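Local structure of OmpT protein (Vibrio cholerae serotype O1, 6EHD) at residues A38-N43 and G54-A59; L50-K55 and L73-N78; G85-T90 and Q121-Y126. The protein probably acts as a non-specific diffusion porin, a beta barrel that lets ions and small hydrophilic solutes pass through the outer membrane. The protein carries 1 engineered substitution. One frame throughout, in Å; residues are numbered along the deposited sequence. Where two conformers were deposited one is given.

Contact 1 (A38-N43 and G54-A59)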
ATOM      1  N   ALA A  38      -0.338 -10.748  14.259  1.00 28.74           N
ATOM      2  CA  ALA A  38       0.487 -11.834  14.666  1.00 28.26           C
ATOM      3  C   ALA A  38       0.276 -13.002  13.646  1.00 29.71           C
ATOM      4  O   ALA A  38      -0.792 -13.213  13.201  1.00 29.62           O
ATOM      5  CB  ALA A  38       0.055 -12.351  16.068  1.00 34.53           C
ATOM      6  N   GLY A  39       1.319 -13.688  13.286  1.00 29.02           N
ATOM      7  CA  GLY A  39       1.173 -14.841  12.309  1.00 28.34           C
ATOM      8  C   GLY A  39       2.191 -15.958  12.536  1.00 30.92           C
ATOM      9  O   GLY A  39       3.045 -15.894  13.456  1.00 31.84           O
ATOM     10  N   VAL A  40       2.127 -16.976  11.641  1.00 28.70           N
ATOM     11  CA  VAL A  40       3.112 -18.038  11.545  1.00 29.92           C
ATOM     12  C   VAL A  40       3.456 -18.246  10.077  1.00 27.59           C
ATOM     13  O   VAL A  40       2.554 -18.162   9.217  1.00 31.25           O
ATOM     14  CB  VAL A  40       2.594 -19.316  12.212  1.00 39.32           C
ATOM     15  CG1 VAL A  40       1.262 -19.737  11.666  1.00 46.68           C
ATOM     16  CG2 VAL A  40       3.590 -20.452  12.115  1.00 41.36           C
ATOM     17  N   ASP A  41       4.748 -18.373   9.829  1.00 28.99           N
ATOM     18  CA  ASP A  41       5.385 -18.540   8.512  1.00 31.61           C
ATOM     19  C   ASP A  41       6.228 -19.830   8.543  1.00 35.31           C
ATOM     20  O   ASP A  41       7.327 -19.897   9.154  1.00 37.60           O
ATOM     21  CB  ASP A  41       6.268 -17.332   8.187  1.00 33.40           C
ATOM     22  CG  ASP A  41       6.752 -17.326   6.736  1.00 44.67           C
ATOM     23  OD1 ASP A  41       6.267 -18.117   5.878  1.00 41.10           O
ATOM     24  OD2 ASP A  41       7.616 -16.502   6.400  1.00 43.41           O
ATOM     25  N   ALA A  42       5.719 -20.876   7.868  1.00 33.02           N
ATOM     26  CA  ALA A  42       6.394 -22.181   7.789  1.00 30.93           C
ATOM     27  C   ALA A  42       7.009 -22.417   6.374  1.00 30.43           C
ATOM     28  O   ALA A  42       6.341 -22.150   5.370  1.00 30.77           O
ATOM     29  CB  ALA A  42       5.377 -23.275   8.123  1.00 31.34           C
ATOM     30  N   ASN A  43       8.281 -22.786   6.324  1.00 33.92           N
ATOM     31  CA  ASN A  43       9.036 -23.001   5.075  1.00 37.94           C
ATOM     32  C   ASN A  43       9.701 -24.376   5.112  1.00 42.98           C
ATOM     33  O   ASN A  43      10.178 -24.832   6.167  1.00 41.11           O
ATOM     34  CB  ASN A  43      10.066 -21.883   4.771  1.00 34.81           C
ATOM     35  CG  ASN A  43       9.359 -20.543   4.449  1.00 41.40           C
ATOM     36  OD1 ASN A  43       8.985 -20.291   3.282  1.00 38.46           O
ATOM     37  ND2 ASN A  43       9.031 -19.743   5.502  1.00 38.70           N
ATOM     38  N   GLY A  54       3.811 -22.198   3.866  1.00 26.53           N
ATOM     39  CA  GLY A  54       2.437 -22.016   4.336  1.00 27.45           C
ATOM     40  C   GLY A  54       2.457 -20.841   5.391  1.00 32.10           C
ATOM     41  O   GLY A  54       3.173 -20.914   6.330  1.00 31.60           O
ATOM     42  N   LYS A  55       1.665 -19.808   5.183  1.00 28.67           N
ATOM     43  CA  LYS A  55       1.679 -18.576   6.072  1.00 28.47           C
ATOM     44  C   LYS A  55       0.272 -18.150   6.404  1.00 29.53           C
ATOM     45  O   LYS A  55      -0.597 -18.093   5.522  1.00 29.50           O
ATOM     46  CB  LYS A  55       2.481 -17.461   5.345  1.00 31.56           C
ATOM     47  CG  LYS A  55       2.654 -16.163   6.134  1.00 32.90           C
ATOM     48  CD  LYS A  55       3.642 -15.189   5.400  1.00 37.07           C
ATOM     49  CE  LYS A  55       3.726 -13.826   6.091  1.00 44.05           C
ATOM     50  NZ  LYS A  55       4.766 -12.989   5.446  1.00 44.02           N
ATOM     51  N   VAL A  56       0.004 -17.728   7.667  1.00 25.27           N
ATOM     52  CA  VAL A  56      -1.253 -17.183   7.974  1.00 26.63           C
ATOM     53  C   VAL A  56      -0.991 -16.017   9.000  1.00 28.51           C
ATOM     54  O   VAL A  56      -0.095 -16.133   9.786  1.00 28.82           O
ATOM     55  CB  VAL A  56      -2.198 -18.269   8.563  1.00 35.68           C
ATOM     56  CG1 VAL A  56      -1.618 -18.890   9.790  1.00 39.00           C
ATOM     57  CG2 VAL A  56      -3.586 -17.712   8.798  1.00 37.24           C
ATOM     58  N   GLU A  57      -1.717 -14.940   8.823  1.00 29.36           N
ATOM     59  CA  GLU A  57      -1.553 -13.708   9.639  1.00 27.99           C
ATOM     60  C   GLU A  57      -2.888 -13.260  10.083  1.00 29.42           C
ATOM     61  O   GLU A  57      -3.822 -13.109   9.248  1.00 28.88           O
ATOM     62  CB  GLU A  57      -0.903 -12.610   8.776  1.00 28.50           C
ATOM     63  CG  GLU A  57      -0.481 -11.321   9.615  1.00 27.40           C
ATOM     64  CD  GLU A  57       0.350 -10.288   8.757  1.00 28.72           C
ATOM     65  OE1 GLU A  57      -0.199  -9.229   8.430  1.00 30.33           O
ATOM     66  OE2 GLU A  57       1.526 -10.617   8.462  1.00 30.88           O
ATOM     67  N   PHE A  58      -3.015 -12.952  11.378  1.00 29.82           N
ATOM     68  CA  PHE A  58      -4.265 -12.486  11.956  1.00 28.81           C
ATOM     69  C   PHE A  58      -4.125 -11.015  12.541  1.00 32.90           C
ATOM     70  O   PHE A  58      -3.034 -10.591  12.925  1.00 28.80           O
ATOM     71  CB  PHE A  58      -4.601 -13.352  13.181  1.00 32.73           C
ATOM     72  CG  PHE A  58      -4.754 -14.833  12.873  1.00 34.80           C
ATOM     73  CD1 PHE A  58      -6.000 -15.349  12.486  1.00 43.16           C
ATOM     74  CD2 PHE A  58      -3.671 -15.693  13.006  1.00 40.79           C
ATOM     75  CE1 PHE A  58      -6.158 -16.718  12.220  1.00 41.29           C
ATOM     76  CE2 PHE A  58      -3.831 -17.086  12.732  1.00 45.10           C
ATOM     77  CZ  PHE A  58      -5.078 -17.560  12.331  1.00 40.59           C
ATOM     78  N   ALA A  59      -5.210 -10.285  12.555  1.00 35.72           N
ATOM     79  CA  ALA A  59      -5.242  -8.947  13.148  1.00 39.01           C
ATOM     80  C   ALA A  59      -5.520  -9.149  14.573  1.00 51.75           C
ATOM     81  O   ALA A  59      -6.270 -10.072  14.962  1.00 48.22           O
ATOM     82  CB  ALA A  59      -6.305  -8.112  12.601  1.00 45.07           C
TER
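In the beta hairpin of strands 30-47 and 50-59, part of the porin barrel wall, Val40 faces Val56 in the middle of a regular antiparallel ladder. The two segments run almost exactly opposite, at 177°. Three hydrogen-bonded pairs, Ala38 with Phe58, Val40 with Val56 and Ala42 with Gly54, each contribute two N-H...O bonds; the Phe58 N to Ala38 O bond, 2.9 Å long, is nearly straight at the hydrogen. Between these pairs the strands draw in. Gly39, without a side chain, lets its CA come within 4.0 Å of Glu57 CA and 3.1 Å of Val56 O, while Lys55 CA donates a C-H...O contact of 3.3 Å to Val40 O.

The two sheet faces differ sharply. On one, Val40 and Val56 cross obliquely and meet through their CG1 methyls, CG1 to CG1 3.5 Å. Each CG1 stands between its own backbone N and carbonyl carbon (chi1 54° and 58°), which turns the methyls together. Farther along this face, the Phe58 ring presents its CD2 edge to Ala38 O, which lies near the ring plane.

The opposite face is polar. Lys55, extended throughout, passes Asp41 with its aliphatic part: CB is 3.9 Å from Asp41 OD1. The charged ends, with Lys55 NZ 4.6 Å from Asp41 OD2, are close enough for some attraction but not in contact. Asp41 OD1 instead accepts a hydrogen bond from Gln53 NE2 and a weak one from Asn43 ND2. Glu57 is tied down by a salt bridge to Arg69 and a hydrogen bond to Tyr14. Side chains that point in turn to an apolar face and to a charged, cross-linked one are characteristic of a transmembrane porin hairpin, and here probably separate the lipid side from the channel lumen.

Contact 2 (L50-K55 and L73-N78). With C8E ((hydroxyethyloxy)tri(ethyloxy)octane), chain C.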
ATOM      1  N   LEU A  50      13.254 -26.786  -5.367  1.00 37.45           N
ATOM      2  CA  LEU A  50      11.830 -26.747  -4.965  1.00 34.69           C
ATOM      3  C   LEU A  50      11.693 -26.505  -3.465  1.00 35.91           C
ATOM      4  O   LEU A  50      12.273 -27.271  -2.622  1.00 33.61           O
ATOM      5  CB  LEU A  50      11.148 -28.086  -5.305  1.00 34.71           C
ATOM      6  CG  LEU A  50       9.688 -28.245  -4.831  1.00 33.59           C
ATOM      7  CD1 LEU A  50       8.714 -27.310  -5.483  1.00 36.22           C
ATOM      8  CD2 LEU A  50       9.154 -29.665  -5.044  1.00 39.78           C
ATOM      9  N   ALA A  51      10.849 -25.540  -3.116  1.00 34.49           N
ATOM     10  CA  ALA A  51      10.505 -25.260  -1.700  1.00 32.55           C
ATOM     11  C   ALA A  51       9.021 -24.908  -1.535  1.00 31.57           C
ATOM     12  O   ALA A  51       8.385 -24.445  -2.461  1.00 30.09           O
ATOM     13  CB  ALA A  51      11.441 -24.174  -1.139  1.00 36.66           C
ATOM     14  N   LEU A  52       8.448 -25.170  -0.361  1.00 28.49           N
ATOM     15  CA  LEU A  52       7.049 -24.952  -0.057  1.00 28.21           C
ATOM     16  C   LEU A  52       6.929 -23.951   1.166  1.00 28.92           C
ATOM     17  O   LEU A  52       7.813 -23.921   2.033  1.00 34.96           O
ATOM     18  CB  LEU A  52       6.384 -26.263   0.418  1.00 31.63           C
ATOM     19  CG  LEU A  52       6.496 -27.437  -0.575  1.00 34.66           C
ATOM     20  CD1 LEU A  52       6.031 -28.762   0.052  1.00 36.64           C
ATOM     21  CD2 LEU A  52       5.682 -27.128  -1.809  1.00 38.14           C
ATOM     22  N   GLN A  53       5.852 -23.215   1.183  1.00 28.16           N
ATOM     23  CA  GLN A  53       5.545 -22.223   2.208  1.00 28.81           C
ATOM     24  C   GLN A  53       4.089 -22.289   2.563  1.00 30.09           C
ATOM     25  O   GLN A  53       3.199 -22.398   1.717  1.00 27.62           O
ATOM     26  CB  GLN A  53       5.921 -20.775   1.731  1.00 29.67           C
ATOM     27  CG  GLN A  53       5.511 -19.678   2.736  1.00 30.43           C
ATOM     28  CD  GLN A  53       5.628 -18.232   2.172  1.00 38.26           C
ATOM     29  OE1 GLN A  53       5.489 -17.998   0.935  1.00 33.01           O
ATOM     30  NE2 GLN A  53       5.909 -17.253   3.088  1.00 35.54           N
ATOM     31  N   GLY A  54       3.811 -22.198   3.866  1.00 26.53           N
ATOM     32  CA  GLY A  54       2.437 -22.016   4.336  1.00 27.45           C
ATOM     33  C   GLY A  54       2.457 -20.841   5.391  1.00 32.10           C
ATOM     34  O   GLY A  54       3.173 -20.914   6.330  1.00 31.60           O
ATOM     35  N   LYS A  55       1.665 -19.808   5.183  1.00 28.67           N
ATOM     36  CA  LYS A  55       1.679 -18.576   6.072  1.00 28.47           C
ATOM     37  C   LYS A  55       0.272 -18.150   6.404  1.00 29.53           C
ATOM     38  O   LYS A  55      -0.597 -18.093   5.522  1.00 29.50           O
ATOM     39  CB  LYS A  55       2.481 -17.461   5.345  1.00 31.56           C
ATOM     40  CG  LYS A  55       2.654 -16.163   6.134  1.00 32.90           C
ATOM     41  CD  LYS A  55       3.642 -15.189   5.400  1.00 37.07           C
ATOM     42  CE  LYS A  55       3.726 -13.826   6.091  1.00 44.05           C
ATOM     43  NZ  LYS A  55       4.766 -12.989   5.446  1.00 44.02           N
ATOM     44  N   LEU A  73      -0.526 -20.281   0.470  1.00 30.67           N
ATOM     45  CA  LEU A  73       0.271 -21.442   0.108  1.00 31.39           C
ATOM     46  C   LEU A  73       1.224 -21.088  -1.045  1.00 30.83           C
ATOM     47  O   LEU A  73       0.783 -20.634  -2.077  1.00 30.38           O
ATOM     48  CB  LEU A  73      -0.745 -22.545  -0.360  1.00 37.24           C
ATOM     49  CG  LEU A  73      -0.341 -23.974  -0.104  1.00 52.59           C
ATOM     50  CD1 LEU A  73      -1.551 -24.913  -0.316  1.00 60.73           C
ATOM     51  CD2 LEU A  73       0.830 -24.319  -0.999  1.00 53.18           C
ATOM     52  N   GLY A  74       2.499 -21.331  -0.866  1.00 27.71           N
ATOM     53  CA  GLY A  74       3.537 -20.926  -1.776  1.00 33.09           C
ATOM     54  C   GLY A  74       4.394 -22.099  -2.299  1.00 33.70           C
ATOM     55  O   GLY A  74       4.732 -23.027  -1.541  1.00 29.10           O
ATOM     56  N   VAL A  75       4.814 -21.978  -3.564  1.00 30.05           N
ATOM     57  CA  VAL A  75       5.632 -22.966  -4.239  1.00 28.34           C
ATOM     58  C   VAL A  75       6.763 -22.244  -4.955  1.00 30.24           C
ATOM     59  O   VAL A  75       6.492 -21.527  -5.926  1.00 30.53           O
ATOM     60  CB  VAL A  75       4.805 -23.804  -5.279  1.00 32.00           C
ATOM     61  CG1 VAL A  75       5.712 -24.880  -5.826  1.00 33.82           C
ATOM     62  CG2 VAL A  75       3.557 -24.380  -4.633  1.00 41.79           C
ATOM     63  N   LYS A  76       7.984 -22.444  -4.519  1.00 29.66           N
ATOM     64  CA  LYS A  76       9.133 -21.832  -5.124  1.00 35.92           C
ATOM     65  C   LYS A  76       9.950 -22.848  -5.959  1.00 36.88           C
ATOM     66  O   LYS A  76      10.370 -23.872  -5.440  1.00 35.55           O
ATOM     67  CB  LYS A  76      10.030 -21.223  -4.014  1.00 38.99           C
ATOM     68  CG  LYS A  76      11.275 -20.507  -4.553  1.00 50.49           C
ATOM     69  CD  LYS A  76      11.840 -19.458  -3.584  1.00 55.23           C
ATOM     70  CE  LYS A  76      12.918 -18.583  -4.235  1.00 55.43           C
ATOM     71  NZ  LYS A  76      14.187 -19.336  -4.387  1.00 64.92           N
ATOM     72  N   THR A  77      10.243 -22.484  -7.194  1.00 33.09           N
ATOM     73  CA  THR A  77      10.873 -23.322  -8.236  1.00 36.75           C
ATOM     74  C   THR A  77      11.919 -22.519  -8.996  1.00 47.29           C
ATOM     75  O   THR A  77      11.972 -21.268  -8.894  1.00 37.62           O
ATOM     76  CB  THR A  77       9.884 -23.763  -9.344  1.00 35.49           C
ATOM     77  OG1 THR A  77       9.566 -22.687 -10.267  1.00 35.10           O
ATOM     78  CG2 THR A  77       8.566 -24.248  -8.823  1.00 41.50           C
ATOM     79  N   ASN A  78      12.691 -23.204  -9.839  1.00 42.84           N
ATOM     80  CA  ASN A  78      13.645 -22.514 -10.702  1.00 43.96           C
ATOM     81  C   ASN A  78      13.015 -21.575 -11.773  1.00 39.02           C
ATOM     82  O   ASN A  78      13.747 -20.803 -12.356  1.00 47.31           O
ATOM     83  CB  ASN A  78      14.564 -23.546 -11.417  1.00 46.80           C
ATOM     84  CG  ASN A  78      15.507 -24.227 -10.485  1.00 46.00           C
ATOM     85  OD1 ASN A  78      15.939 -23.663  -9.453  1.00 52.87           O
ATOM     86  ND2 ASN A  78      15.871 -25.467 -10.845  1.00 54.53           N
TER
HETATM   87  C14 C8E C 402      15.034 -21.656  -7.089  1.00 59.77           C
HETATM   88  O15 C8E C 402      14.263 -22.340  -6.080  1.00 56.82           O
HETATM   89  C16 C8E C 402      15.087 -22.637  -4.964  1.00 56.67           C
HETATM   90  C17 C8E C 402      14.509 -23.597  -3.919  1.00 55.28           C
HETATM   91  O18 C8E C 402      14.656 -23.000  -2.617  1.00 62.89           O
HETATM   92  C19 C8E C 402      15.927 -23.184  -1.978  1.00 65.71           C
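Ala51 O takes two donors from the neighbouring strand: the N-H of Lys76, at 2.9 Å from N to O, and a longer C-H...O contact from Val75 CA. Ala51 N in return donates to Lys76 O. Two residues along, past the non-hydrogen-bonded pair Leu52 with Val75, Gln53 and Gly74 form a second hydrogen-bonded pair, the bond from Gln53 N to Gly74 O being the more bent at the hydrogen.

On the apolar face Leu50 reaches sidelong across Val75, its CD1 3.9 Å from Val75 CG1. Leu52 CD2 approaches the other methyl of Val75 more loosely, at 4.5 Å from CG2. On the polar face Gln53 stands beside Gly74, and Lys81 NZ donates to Gln53 OE1.

Lys76 bends at its last torsion (chi4 -74°), and NZ makes a weak hydrogen bond of 3.4 Å to O15 of the detergent C8E. Ala51 CB touches another ether oxygen of the same molecule, O18, at 3.7 Å. Leu50, Leu52 and Val75 on one face, against the amide of Gln53 and the ammonium of Lys76 on the other, are consistent with an apolar, probably lipid-facing side and a more polar inner side.

Contact 3 (G85-T90 and Q121-Y126)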
ATOM      1  N   GLY A  85      -3.931 -17.687  -2.547  1.00 27.42           N
ATOM      2  CA  GLY A  85      -4.861 -17.410  -1.410  1.00 31.93           C
ATOM      3  C   GLY A  85      -5.121 -15.908  -1.160  1.00 31.04           C
ATOM      4  O   GLY A  85      -5.080 -15.106  -2.096  1.00 28.81           O
ATOM      5  N   LYS A  86      -5.363 -15.531   0.093  1.00 29.68           N
ATOM      6  CA  LYS A  86      -5.813 -14.153   0.486  1.00 31.13           C
ATOM      7  C   LYS A  86      -4.510 -13.354   0.731  1.00 28.26           C
ATOM      8  O   LYS A  86      -3.729 -13.687   1.656  1.00 26.76           O
ATOM      9  CB  LYS A  86      -6.640 -14.203   1.761  1.00 33.36           C
ATOM     10  CG  LYS A  86      -7.116 -12.839   2.210  1.00 37.54           C
ATOM     11  CD  LYS A  86      -7.991 -12.865   3.468  1.00 41.32           C
ATOM     12  CE  LYS A  86      -8.687 -11.497   3.587  1.00 47.07           C
ATOM     13  NZ  LYS A  86      -9.443 -11.348   4.849  1.00 51.01           N
ATOM     14  N   GLN A  87      -4.253 -12.332  -0.131  1.00 29.42           N
ATOM     15  CA  GLN A  87      -2.945 -11.671  -0.187  1.00 27.19           C
ATOM     16  C   GLN A  87      -3.086 -10.161  -0.432  1.00 27.15           C
ATOM     17  O   GLN A  87      -4.067  -9.708  -1.056  1.00 26.46           O
ATOM     18  CB  GLN A  87      -2.132 -12.293  -1.380  1.00 26.42           C
ATOM     19  CG  GLN A  87      -1.769 -13.759  -1.154  1.00 25.96           C
ATOM     20  CD  GLN A  87      -1.113 -14.431  -2.303  1.00 26.79           C
ATOM     21  OE1 GLN A  87       0.143 -14.492  -2.382  1.00 27.09           O
ATOM     22  NE2 GLN A  87      -1.963 -15.021  -3.239  1.00 28.04           N
ATOM     23  N   TRP A  88      -2.058  -9.412  -0.071  1.00 25.73           N
ATOM     24  CA  TRP A  88      -1.978  -7.984  -0.542  1.00 25.48           C
ATOM     25  C   TRP A  88      -1.782  -7.975  -2.078  1.00 25.63           C
ATOM     26  O   TRP A  88      -1.177  -8.959  -2.613  1.00 27.49           O
ATOM     27  CB  TRP A  88      -0.874  -7.210   0.158  1.00 24.59           C
ATOM     28  CG  TRP A  88      -0.907  -7.281   1.659  1.00 27.47           C
ATOM     29  CD1 TRP A  88       0.122  -7.702   2.451  1.00 27.93           C
ATOM     30  CD2 TRP A  88      -2.034  -7.134   2.509  1.00 32.19           C
ATOM     31  NE1 TRP A  88      -0.277  -7.733   3.747  1.00 30.34           N
ATOM     32  CE2 TRP A  88      -1.600  -7.387   3.813  1.00 30.62           C
ATOM     33  CE3 TRP A  88      -3.400  -6.809   2.295  1.00 37.17           C
ATOM     34  CZ2 TRP A  88      -2.465  -7.333   4.917  1.00 38.13           C
ATOM     35  CZ3 TRP A  88      -4.259  -6.733   3.398  1.00 43.80           C
ATOM     36  CH2 TRP A  88      -3.786  -6.995   4.686  1.00 40.83           C
ATOM     37  N   THR A  89      -2.179  -6.902  -2.762  1.00 23.48           N
ATOM     38  CA  THR A  89      -1.861  -6.783  -4.220  1.00 24.05           C
ATOM     39  C   THR A  89      -0.348  -6.648  -4.503  1.00 26.63           C
ATOM     40  O   THR A  89       0.440  -6.161  -3.651  1.00 21.72           O
ATOM     41  CB  THR A  89      -2.628  -5.643  -4.918  1.00 26.47           C
ATOM     42  OG1 THR A  89      -2.207  -4.368  -4.412  1.00 25.37           O
ATOM     43  CG2 THR A  89      -4.132  -5.784  -4.776  1.00 29.74           C
ATOM     44  N   THR A  90       0.070  -7.119  -5.676  1.00 22.06           N
ATOM     45  CA  THR A  90       1.419  -6.922  -6.191  1.00 21.37           C
ATOM     46  C   THR A  90       1.742  -5.360  -6.218  1.00 21.59           C
ATOM     47  O   THR A  90       2.862  -4.945  -5.842  1.00 21.46           O
ATOM     48  CB  THR A  90       1.565  -7.478  -7.644  1.00 24.38           C
ATOM     49  OG1 THR A  90       1.316  -8.882  -7.631  1.00 24.18           O
ATOM     50  CG2 THR A  90       2.961  -7.205  -8.203  1.00 25.61           C
ATOM     51  N   GLN A 121      -6.106 -14.695  -4.999  1.00 33.73           N
ATOM     52  CA  GLN A 121      -5.162 -14.369  -6.050  1.00 31.48           C
ATOM     53  C   GLN A 121      -4.166 -15.464  -6.245  1.00 29.60           C
ATOM     54  O   GLN A 121      -3.866 -16.202  -5.300  1.00 29.63           O
ATOM     55  CB  GLN A 121      -4.310 -13.119  -5.660  1.00 33.31           C
ATOM     56  CG  GLN A 121      -4.969 -11.831  -5.629  1.00 31.53           C
ATOM     57  CD  GLN A 121      -3.972 -10.684  -5.207  1.00 31.85           C
ATOM     58  OE1 GLN A 121      -3.197 -10.182  -6.020  1.00 30.63           O
ATOM     59  NE2 GLN A 121      -4.044 -10.293  -3.936  1.00 29.15           N
ATOM     60  N   VAL A 122      -3.610 -15.508  -7.453  1.00 27.94           N
ATOM     61  CA  VAL A 122      -2.326 -16.131  -7.718  0.50 26.15           C
ATOM     62  C   VAL A 122      -1.276 -15.028  -7.975  1.00 25.79           C
ATOM     63  O   VAL A 122      -1.493 -14.195  -8.864  1.00 27.57           O
ATOM     64  CB  VAL A 122      -2.286 -16.980  -9.002  0.50 28.38           C
ATOM     65  CG1 VAL A 122      -1.109 -17.905  -8.962  0.50 23.98           C
ATOM     66  CG2 VAL A 122      -3.583 -17.683  -9.240  0.50 34.97           C
ATOM     67  N   LYS A 123      -0.127 -15.094  -7.279  1.00 26.16           N
ATOM     68  CA  LYS A 123       0.925 -14.042  -7.437  1.00 28.87           C
ATOM     69  C   LYS A 123       2.188 -14.765  -7.824  1.00 28.56           C
ATOM     70  O   LYS A 123       2.432 -15.914  -7.369  1.00 28.62           O
ATOM     71  CB  LYS A 123       1.075 -13.198  -6.139  1.00 24.49           C
ATOM     72  CG  LYS A 123      -0.074 -12.227  -5.886  1.00 25.80           C
ATOM     73  CD  LYS A 123      -0.006 -11.488  -4.529  1.00 27.70           C
ATOM     74  CE  LYS A 123       1.295 -10.703  -4.315  1.00 28.98           C
ATOM     75  NZ  LYS A 123       1.344 -10.270  -2.867  1.00 26.34           N
ATOM     76  N   TYR A 124       2.926 -14.137  -8.715  1.00 24.05           N
ATOM     77  CA  TYR A 124       4.188 -14.634  -9.248  1.00 25.89           C
ATOM     78  C   TYR A 124       5.376 -13.703  -8.955  1.00 25.77           C
ATOM     79  O   TYR A 124       5.244 -12.470  -9.096  1.00 25.96           O
ATOM     80  CB  TYR A 124       4.033 -14.749 -10.798  1.00 28.46           C
ATOM     81  CG  TYR A 124       5.263 -15.218 -11.519  1.00 27.46           C
ATOM     82  CD1 TYR A 124       5.674 -16.568 -11.477  1.00 31.05           C
ATOM     83  CD2 TYR A 124       6.053 -14.314 -12.261  1.00 31.44           C
ATOM     84  CE1 TYR A 124       6.783 -17.016 -12.154  1.00 33.14           C
ATOM     85  CE2 TYR A 124       7.184 -14.746 -12.941  1.00 30.22           C
ATOM     86  CZ  TYR A 124       7.546 -16.095 -12.913  1.00 37.27           C
ATOM     87  OH  TYR A 124       8.729 -16.490 -13.547  1.00 34.13           O
ATOM     88  N   VAL A 125       6.506 -14.251  -8.607  1.00 25.49           N
ATOM     89  CA  VAL A 125       7.750 -13.496  -8.438  1.00 26.67           C
ATOM     90  C   VAL A 125       8.901 -14.218  -9.035  1.00 31.31           C
ATOM     91  O   VAL A 125       9.086 -15.430  -8.750  1.00 29.22           O
ATOM     92  CB  VAL A 125       8.056 -13.270  -6.941  1.00 28.56           C
ATOM     93  CG1 VAL A 125       9.424 -12.547  -6.789  1.00 34.40           C
ATOM     94  CG2 VAL A 125       6.920 -12.557  -6.230  1.00 29.74           C
ATOM     95  N   TYR A 126       9.639 -13.551  -9.940  1.00 26.74           N
ATOM     96  CA  TYR A 126      10.955 -14.055 -10.454  1.00 30.58           C
ATOM     97  C   TYR A 126      12.086 -13.119 -10.105  1.00 33.97           C
ATOM     98  O   TYR A 126      11.942 -11.903 -10.405  1.00 35.88           O
ATOM     99  CB  TYR A 126      10.841 -14.235 -11.952  1.00 32.46           C
ATOM    100  CG  TYR A 126      12.144 -14.782 -12.501  1.00 41.74           C
ATOM    101  CD1 TYR A 126      12.436 -16.156 -12.391  1.00 46.52           C
ATOM    102  CD2 TYR A 126      13.102 -13.953 -13.060  1.00 48.61           C
ATOM    103  CE1 TYR A 126      13.628 -16.676 -12.851  1.00 54.78           C
ATOM    104  CE2 TYR A 126      14.313 -14.470 -13.515  1.00 52.06           C
ATOM    105  CZ  TYR A 126      14.560 -15.827 -13.402  1.00 58.01           C
ATOM    106  OH  TYR A 126      15.739 -16.367 -13.834  1.00 74.23           O
TER
HETATM  107  O   HOH W   1       1.766 -12.663  -1.449  1.00 31.66           O
HETATM  108  O   HOH W   2       3.681 -10.666  -7.170  1.00 24.06           O
HETATM  109  O   HOH W   3      -1.530  -8.707  -7.705  1.00 25.19           O
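Gln87 and Lys123 reach toward each other tip to tip, and a water joins their ends: water 1 donates to Gln87 OE1 at 2.6 Å and accepts from Lys123 NZ at 2.8 Å. Short of the tips, Lys123 CD packs 3.7 Å from the same OE1. Lys123 leaves its strand with CG anti to the carbonyl carbon (chi1 -73°) and then kinks at chi3 (57°), the turn that brings CE around beside Trp88 O. NZ donates to that carbonyl oxygen over 2.9 Å, from a position 33° out of the carbonyl plane. Thr90 and Lys123 slide past each other in opposite directions, the hydroxyl OG1 lying 3.8 Å from Lys123 CE.

Gln121 approaches the same loop as an extended chain and ends at the backbone of Gln87 and Trp88. Its NE2 makes a weak bond to Trp88 O, so that oxygen has two donors, while OE1 on the other branch accepts from water 3, which in turn takes the N-H of Thr90. The backbone ties the root of the loop: Gly85 and Gln121 exchange a pair of N-H...O bonds, both 3.1 Å, just where the chain turns a corner. Gln87 NE2 folds back weakly to Gly85 O and also donates to Ser83 O.

Lys123 NZ has a stronger partner in Asp93, a salt bridge to the short helix 90-94, whose N-cap is Thr89. Strand 121-128 stands in the barrel wall between 80-84 and 131-138, while 87-88 leaves the wall to pair with 117-118. The position of this excursion is consistent with the porin loop L3 that folds into the channel, in which case the contact would fasten the base of that loop and its helix to the inner side of strand 121-128.

Contacts 1 and 2 are neighbouring strand pairings in one antiparallel wall: strand 50-59 is the middle strand of both. Contact 1 samples its later residues against 30-47 and contact 2 its earlier ones against 67-77, with Gly54 and Lys55 shared. Their centres lie 14 Å apart, and they touch through Gln53 and Asp41. Contact 3 comes later in the chain, its centre 15 Å from contact 1 and 13 Å from contact 2; it brushes contact 2 where Asn78 meets Tyr126. The first two build plain barrel wall, whereas the third joins the wall to a loop that probably narrows the channel.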